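Local coordinates for PRESAN domain-containing protein (Plasmodium falciparum, PDB 7D2W) that is of unknown function but, as a PHIST-like member of the PRESAN family built as a helical bundle, probably takes part in protein binding, at residues G82-P95 with H167-Q181. Residues are numbered along the deposited sequence; the frame is centred on the assembly and turned at random.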
loop_
_atom_site.group_PDB
_atom_site.type_symbol
_atom_site.label_atom_id
_atom_site.label_comp_id
_atom_site.label_asym_id
_atom_site.label_seq_id
_atom_site.Cartn_x
_atom_site.Cartn_y
_atom_site.Cartn_z
ATOM N N GLY A 82 -7.811 9.649 -3.878
ATOM C CA GLY A 82 -7.369 8.679 -2.885
ATOM C C GLY A 82 -7.393 9.234 -1.472
ATOM O O GLY A 82 -7.790 8.546 -0.523
ATOM N N THR A 83 -6.956 10.481 -1.305
ATOM C CA THR A 83 -7.008 11.119 0.008
ATOM C C THR A 83 -8.455 11.297 0.484
ATOM O O THR A 83 -8.786 10.996 1.641
ATOM C CB THR A 83 -6.288 12.461 -0.053
ATOM O OG1 THR A 83 -4.914 12.247 -0.391
ATOM C CG2 THR A 83 -6.382 13.202 1.291
ATOM N N LYS A 84 -9.327 11.802 -0.392
ATOM C CA LYS A 84 -10.742 11.931 -0.042
ATOM C C LYS A 84 -11.318 10.592 0.405
ATOM O O LYS A 84 -12.030 10.521 1.414
ATOM C CB LYS A 84 -11.543 12.470 -1.230
ATOM C CG LYS A 84 -11.328 13.958 -1.567
ATOM C CD LYS A 84 -12.488 14.516 -2.426
ATOM C CE LYS A 84 -13.852 14.081 -1.864
ATOM N NZ LYS A 84 -14.999 15.055 -2.049
ATOM N N ASP A 85 -10.991 9.514 -0.322
ATOM C CA ASP A 85 -11.483 8.180 0.017
ATOM C C ASP A 85 -10.954 7.712 1.369
ATOM O O ASP A 85 -11.687 7.089 2.151
ATOM C CB ASP A 85 -11.068 7.177 -1.057
ATOM C CG ASP A 85 -11.805 7.376 -2.371
ATOM O OD1 ASP A 85 -12.817 8.112 -2.420
ATOM O OD2 ASP A 85 -11.352 6.786 -3.363
ATOM N N LEU A 86 -9.674 7.955 1.637
ATOM C CA LEU A 86 -9.095 7.592 2.928
ATOM C C LEU A 86 -9.820 8.298 4.073
ATOM O O LEU A 86 -10.165 7.673 5.083
ATOM C CB LEU A 86 -7.605 7.942 2.929
ATOM C CG LEU A 86 -6.924 7.961 4.299
ATOM C CD1 LEU A 86 -6.681 6.540 4.756
ATOM C CD2 LEU A 86 -5.604 8.737 4.231
ATOM N N LEU A 87 -10.052 9.605 3.936
ATOM C CA LEU A 87 -10.711 10.357 5.000
ATOM C C LEU A 87 -12.155 9.908 5.176
ATOM O O LEU A 87 -12.669 9.881 6.300
ATOM C CB LEU A 87 -10.656 11.852 4.703
ATOM C CG LEU A 87 -9.256 12.459 4.784
ATOM C CD1 LEU A 87 -9.333 13.924 4.407
ATOM C CD2 LEU A 87 -8.675 12.275 6.185
ATOM N N LYS A 88 -12.820 9.561 4.075
ATOM C CA LYS A 88 -14.171 9.009 4.157
ATOM C C LYS A 88 -14.163 7.691 4.920
ATOM O O LYS A 88 -15.004 7.461 5.807
ATOM C CB LYS A 88 -14.737 8.823 2.741
ATOM C CG LYS A 88 -16.217 8.382 2.646
ATOM C CD LYS A 88 -16.648 8.289 1.171
ATOM C CE LYS A 88 -18.063 7.744 1.000
ATOM N NZ LYS A 88 -19.120 8.731 1.370
ATOM N N ASN A 89 -13.206 6.820 4.606
ATOM C CA ASN A 89 -13.148 5.523 5.273
ATOM C C ASN A 89 -12.745 5.668 6.735
ATOM O O ASN A 89 -13.262 4.949 7.597
ATOM C CB ASN A 89 -12.196 4.596 4.521
ATOM C CG ASN A 89 -12.601 4.414 3.074
ATOM O OD1 ASN A 89 -13.772 4.549 2.735
ATOM N ND2 ASN A 89 -11.631 4.129 2.208
ATOM N N LEU A 90 -11.836 6.598 7.041
ATOM C CA LEU A 90 -11.434 6.803 8.428
ATOM C C LEU A 90 -12.560 7.418 9.249
ATOM O O LEU A 90 -12.764 7.049 10.414
ATOM C CB LEU A 90 -10.179 7.673 8.482
ATOM C CG LEU A 90 -8.875 6.926 8.154
ATOM C CD1 LEU A 90 -7.648 7.825 8.425
ATOM C CD2 LEU A 90 -8.760 5.611 8.924
ATOM N N ARG A 91 -13.311 8.350 8.655
ATOM C CA ARG A 91 -14.453 8.926 9.352
ATOM C C ARG A 91 -15.452 7.851 9.753
ATOM O O ARG A 91 -16.066 7.938 10.821
ATOM C CB ARG A 91 -15.125 9.977 8.465
ATOM C CG ARG A 91 -16.232 10.731 9.157
ATOM C CD ARG A 91 -15.677 11.677 10.216
ATOM N NE ARG A 91 -15.782 11.097 11.553
ATOM C CZ ARG A 91 -15.959 11.805 12.662
ATOM N NH1 ARG A 91 -16.052 13.126 12.597
ATOM N NH2 ARG A 91 -16.044 11.191 13.834
ATOM N N GLY A 92 -15.595 6.813 8.929
ATOM C CA GLY A 92 -16.525 5.744 9.245
ATOM C C GLY A 92 -16.167 4.993 10.512
ATOM O O GLY A 92 -17.051 4.572 11.261
ATOM N N ILE A 93 -14.870 4.805 10.768
ATOM C CA ILE A 93 -14.436 4.006 11.912
ATOM C C ILE A 93 -13.965 4.859 13.078
ATOM O O ILE A 93 -13.679 4.318 14.149
ATOM C CB ILE A 93 -13.341 3.003 11.506
ATOM C CG1 ILE A 93 -12.054 3.740 11.142
ATOM C CG2 ILE A 93 -13.820 2.145 10.342
ATOM C CD1 ILE A 93 -10.963 2.830 10.611
ATOM N N ALA A 94 -13.884 6.174 12.905
ATOM C CA ALA A 94 -13.592 7.059 14.018
ATOM C C ALA A 94 -14.717 6.988 15.054
ATOM O O ALA A 94 -15.889 6.823 14.703
ATOM C CB ALA A 94 -13.427 8.496 13.528
ATOM N N PRO A 95 -14.391 7.111 16.336
ATOM C CA PRO A 95 -15.428 7.069 17.370
ATOM C C PRO A 95 -16.163 8.396 17.498
ATOM O O PRO A 95 -15.715 9.444 17.028
ATOM C CB PRO A 95 -14.648 6.743 18.655
ATOM C CG PRO A 95 -13.179 6.639 18.252
ATOM C CD PRO A 95 -13.041 7.257 16.901
ATOM N N HIS A 167 -1.224 6.466 1.791
ATOM C CA HIS A 167 -2.615 6.272 2.195
ATOM C C HIS A 167 -2.778 4.980 2.990
ATOM O O HIS A 167 -3.568 4.917 3.938
ATOM C CB HIS A 167 -3.526 6.258 0.965
ATOM C CG HIS A 167 -3.698 7.599 0.321
ATOM N ND1 HIS A 167 -3.950 7.749 -1.025
ATOM C CD2 HIS A 167 -3.660 8.850 0.839
ATOM C CE1 HIS A 167 -4.059 9.034 -1.311
ATOM N NE2 HIS A 167 -3.884 9.723 -0.197
ATOM N N THR A 168 -2.042 3.942 2.610
ATOM C CA THR A 168 -2.067 2.695 3.367
ATOM C C THR A 168 -1.482 2.899 4.759
ATOM O O THR A 168 -2.066 2.458 5.756
ATOM C CB THR A 168 -1.293 1.615 2.610
ATOM O OG1 THR A 168 -1.905 1.411 1.336
ATOM C CG2 THR A 168 -1.300 0.282 3.384
ATOM N N ASP A 169 -0.327 3.569 4.840
ATOM C CA ASP A 169 0.305 3.816 6.133
ATOM C C ASP A 169 -0.631 4.564 7.069
ATOM O O ASP A 169 -0.748 4.218 8.255
ATOM C CB ASP A 169 1.601 4.600 5.945
ATOM C CG ASP A 169 2.724 3.749 5.397
ATOM O OD1 ASP A 169 2.517 2.535 5.202
ATOM O OD2 ASP A 169 3.802 4.304 5.125
ATOM N N LEU A 170 -1.296 5.606 6.560
ATOM C CA LEU A 170 -2.212 6.380 7.390
ATOM C C LEU A 170 -3.411 5.542 7.826
ATOM O O LEU A 170 -3.835 5.610 8.983
ATOM C CB LEU A 170 -2.676 7.624 6.625
ATOM C CG LEU A 170 -1.612 8.714 6.437
ATOM C CD1 LEU A 170 -2.090 9.780 5.427
ATOM C CD2 LEU A 170 -1.301 9.352 7.776
ATOM N N TYR A 171 -3.990 4.763 6.913
ATOM C CA TYR A 171 -5.140 3.947 7.293
ATOM C C TYR A 171 -4.765 2.943 8.383
ATOM O O TYR A 171 -5.488 2.807 9.374
ATOM C CB TYR A 171 -5.740 3.236 6.074
ATOM C CG TYR A 171 -7.121 2.660 6.361
ATOM C CD1 TYR A 171 -8.247 3.469 6.359
ATOM C CD2 TYR A 171 -7.287 1.314 6.663
ATOM C CE1 TYR A 171 -9.500 2.953 6.642
ATOM C CE2 TYR A 171 -8.536 0.788 6.948
ATOM C CZ TYR A 171 -9.639 1.612 6.932
ATOM O OH TYR A 171 -10.885 1.096 7.210
ATOM N N VAL A 172 -3.638 2.251 8.221
ATOM C CA VAL A 172 -3.176 1.283 9.212
ATOM C C VAL A 172 -2.983 1.959 10.566
ATOM O O VAL A 172 -3.445 1.461 11.602
ATOM C CB VAL A 172 -1.878 0.621 8.703
ATOM C CG1 VAL A 172 -1.065 0.013 9.834
ATOM C CG2 VAL A 172 -2.216 -0.426 7.635
ATOM N N LYS A 173 -2.313 3.116 10.569
ATOM C CA LYS A 173 -2.048 3.843 11.810
ATOM C C LYS A 173 -3.335 4.193 12.551
ATOM O O LYS A 173 -3.435 3.984 13.765
ATOM C CB LYS A 173 -1.242 5.111 11.512
ATOM C CG LYS A 173 -1.048 6.025 12.744
ATOM C CD LYS A 173 0.053 7.061 12.522
ATOM C CE LYS A 173 -0.437 8.209 11.642
ATOM N NZ LYS A 173 0.662 9.142 11.196
ATOM N N TYR A 174 -4.329 4.755 11.845
ATOM C CA TYR A 174 -5.530 5.213 12.531
ATOM C C TYR A 174 -6.516 4.083 12.769
ATOM O O TYR A 174 -7.305 4.152 13.718
ATOM C CB TYR A 174 -6.194 6.366 11.757
ATOM C CG TYR A 174 -5.396 7.614 11.973
ATOM C CD1 TYR A 174 -5.469 8.296 13.187
ATOM C CD2 TYR A 174 -4.495 8.060 11.016
ATOM C CE1 TYR A 174 -4.698 9.408 13.424
ATOM C CE2 TYR A 174 -3.712 9.179 11.242
ATOM C CZ TYR A 174 -3.814 9.838 12.450
ATOM O OH TYR A 174 -3.040 10.938 12.680
ATOM N N GLU A 175 -6.499 3.042 11.932
ATOM C CA GLU A 175 -7.362 1.900 12.211
ATOM C C GLU A 175 -7.030 1.299 13.567
ATOM O O GLU A 175 -7.934 0.915 14.327
ATOM C CB GLU A 175 -7.239 0.837 11.127
ATOM C CG GLU A 175 -8.387 -0.153 11.187
ATOM C CD GLU A 175 -8.201 -1.334 10.256
ATOM O OE1 GLU A 175 -7.243 -1.325 9.466
ATOM O OE2 GLU A 175 -9.015 -2.277 10.318
ATOM N N LYS A 176 -5.742 1.233 13.896
ATOM C CA LYS A 176 -5.341 0.687 15.184
ATOM C C LYS A 176 -5.785 1.601 16.316
ATOM O O LYS A 176 -6.373 1.139 17.302
ATOM C CB LYS A 176 -3.828 0.480 15.221
ATOM C CG LYS A 176 -3.346 -0.693 14.394
ATOM C CD LYS A 176 -1.869 -0.982 14.631
ATOM C CE LYS A 176 -1.000 -0.440 13.502
ATOM N NZ LYS A 176 -0.038 -1.470 13.005
ATOM N N ILE A 177 -5.517 2.905 16.189
ATOM C CA ILE A 177 -5.861 3.843 17.256
ATOM C C ILE A 177 -7.366 3.871 17.478
ATOM O O ILE A 177 -7.841 3.788 18.615
ATOM C CB ILE A 177 -5.325 5.250 16.944
ATOM C CG1 ILE A 177 -3.831 5.213 16.670
ATOM C CG2 ILE A 177 -5.574 6.180 18.118
ATOM C CD1 ILE A 177 -3.337 6.483 16.026
ATOM N N PHE A 178 -8.141 4.020 16.399
ATOM C CA PHE A 178 -9.584 4.157 16.562
ATOM C C PHE A 178 -10.202 2.883 17.133
ATOM O O PHE A 178 -11.070 2.948 18.008
ATOM C CB PHE A 178 -10.235 4.526 15.231
ATOM C CG PHE A 178 -9.977 5.947 14.794
ATOM C CD1 PHE A 178 -9.636 6.926 15.718
ATOM C CD2 PHE A 178 -10.085 6.304 13.452
ATOM C CE1 PHE A 178 -9.402 8.233 15.315
ATOM C CE2 PHE A 178 -9.850 7.608 13.045
ATOM C CZ PHE A 178 -9.507 8.573 13.981
ATOM N N SER A 179 -9.754 1.715 16.670
ATOM C CA SER A 179 -10.299 0.464 17.186
ATOM C C SER A 179 -9.984 0.289 18.670
ATOM O O SER A 179 -10.815 -0.217 19.434
ATOM C CB SER A 179 -9.760 -0.714 16.377
ATOM O OG SER A 179 -9.926 -0.500 14.986
ATOM N N GLU A 180 -8.789 0.708 19.099
ATOM C CA GLU A 180 -8.428 0.613 20.508
ATOM C C GLU A 180 -9.212 1.616 21.360
ATOM O O GLU A 180 -9.554 1.321 22.513
ATOM C CB GLU A 180 -6.914 0.807 20.639
ATOM C CG GLU A 180 -6.377 1.126 22.028
ATOM C CD GLU A 180 -4.852 1.234 22.041
ATOM O OE1 GLU A 180 -4.258 1.471 20.963
ATOM O OE2 GLU A 180 -4.250 1.078 23.126
ATOM N N GLN A 181 -9.529 2.791 20.804
ATOM C CA GLN A 181 -10.351 3.754 21.529
ATOM C C GLN A 181 -11.772 3.242 21.731
ATOM O O GLN A 181 -12.406 3.562 22.746
ATOM C CB GLN A 181 -10.360 5.097 20.790
ATOM C CG GLN A 181 -9.149 5.963 21.099
ATOM C CD GLN A 181 -9.091 7.234 20.270
ATOM O OE1 GLN A 181 -9.678 7.324 19.191
ATOM N NE2 GLN A 181 -8.361 8.219 20.768
#
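Thr83 OG1 and His167 NE2 share a hydrogen bond of 2.7 Å, in which either may be the donor. The hydroxyl lies near the plane of the imidazole, at its edge, and also makes a weak bond to Cys79 O. Gly82 C lies over one face of the same ring, 3.3 Å from His167 CE1. The contact joins helices 65-93 and 149-181 of the four-helix bundle. Their segments 82-93 and 167-181 run nearly parallel, at 12°, and the axes come within 10.2 Å. In the conformer described, one of two, Tyr171 is a knob in a hole formed by Leu86, Asn89, Leu90 and Ile93. With CG anti to the backbone N (chi1 -166°), its ring swings toward helix 82-93, into this hole. The Tyr171 and Leu90 side chains run alongside each other in opposite senses, with Tyr171 CD1 3.4 Å from Leu90 CD2. Leu86 forks: CD1 meets Tyr171 CB, and CD2 reaches Leu170 CD1. Lys165 of the second subunit makes a cation-pi contact with Tyr171. Leu90 also packs on Trp117 and Cys120 of helix 117-144. Farther along, Ile93 CG1 meets the Phe178 ring edge, and the poorly ordered Pro95 rests its CD near Phe178 CD1. Over one face, Ala94 CA makes a CH-pi contact 3.9 Å from the Phe178 ring centroid.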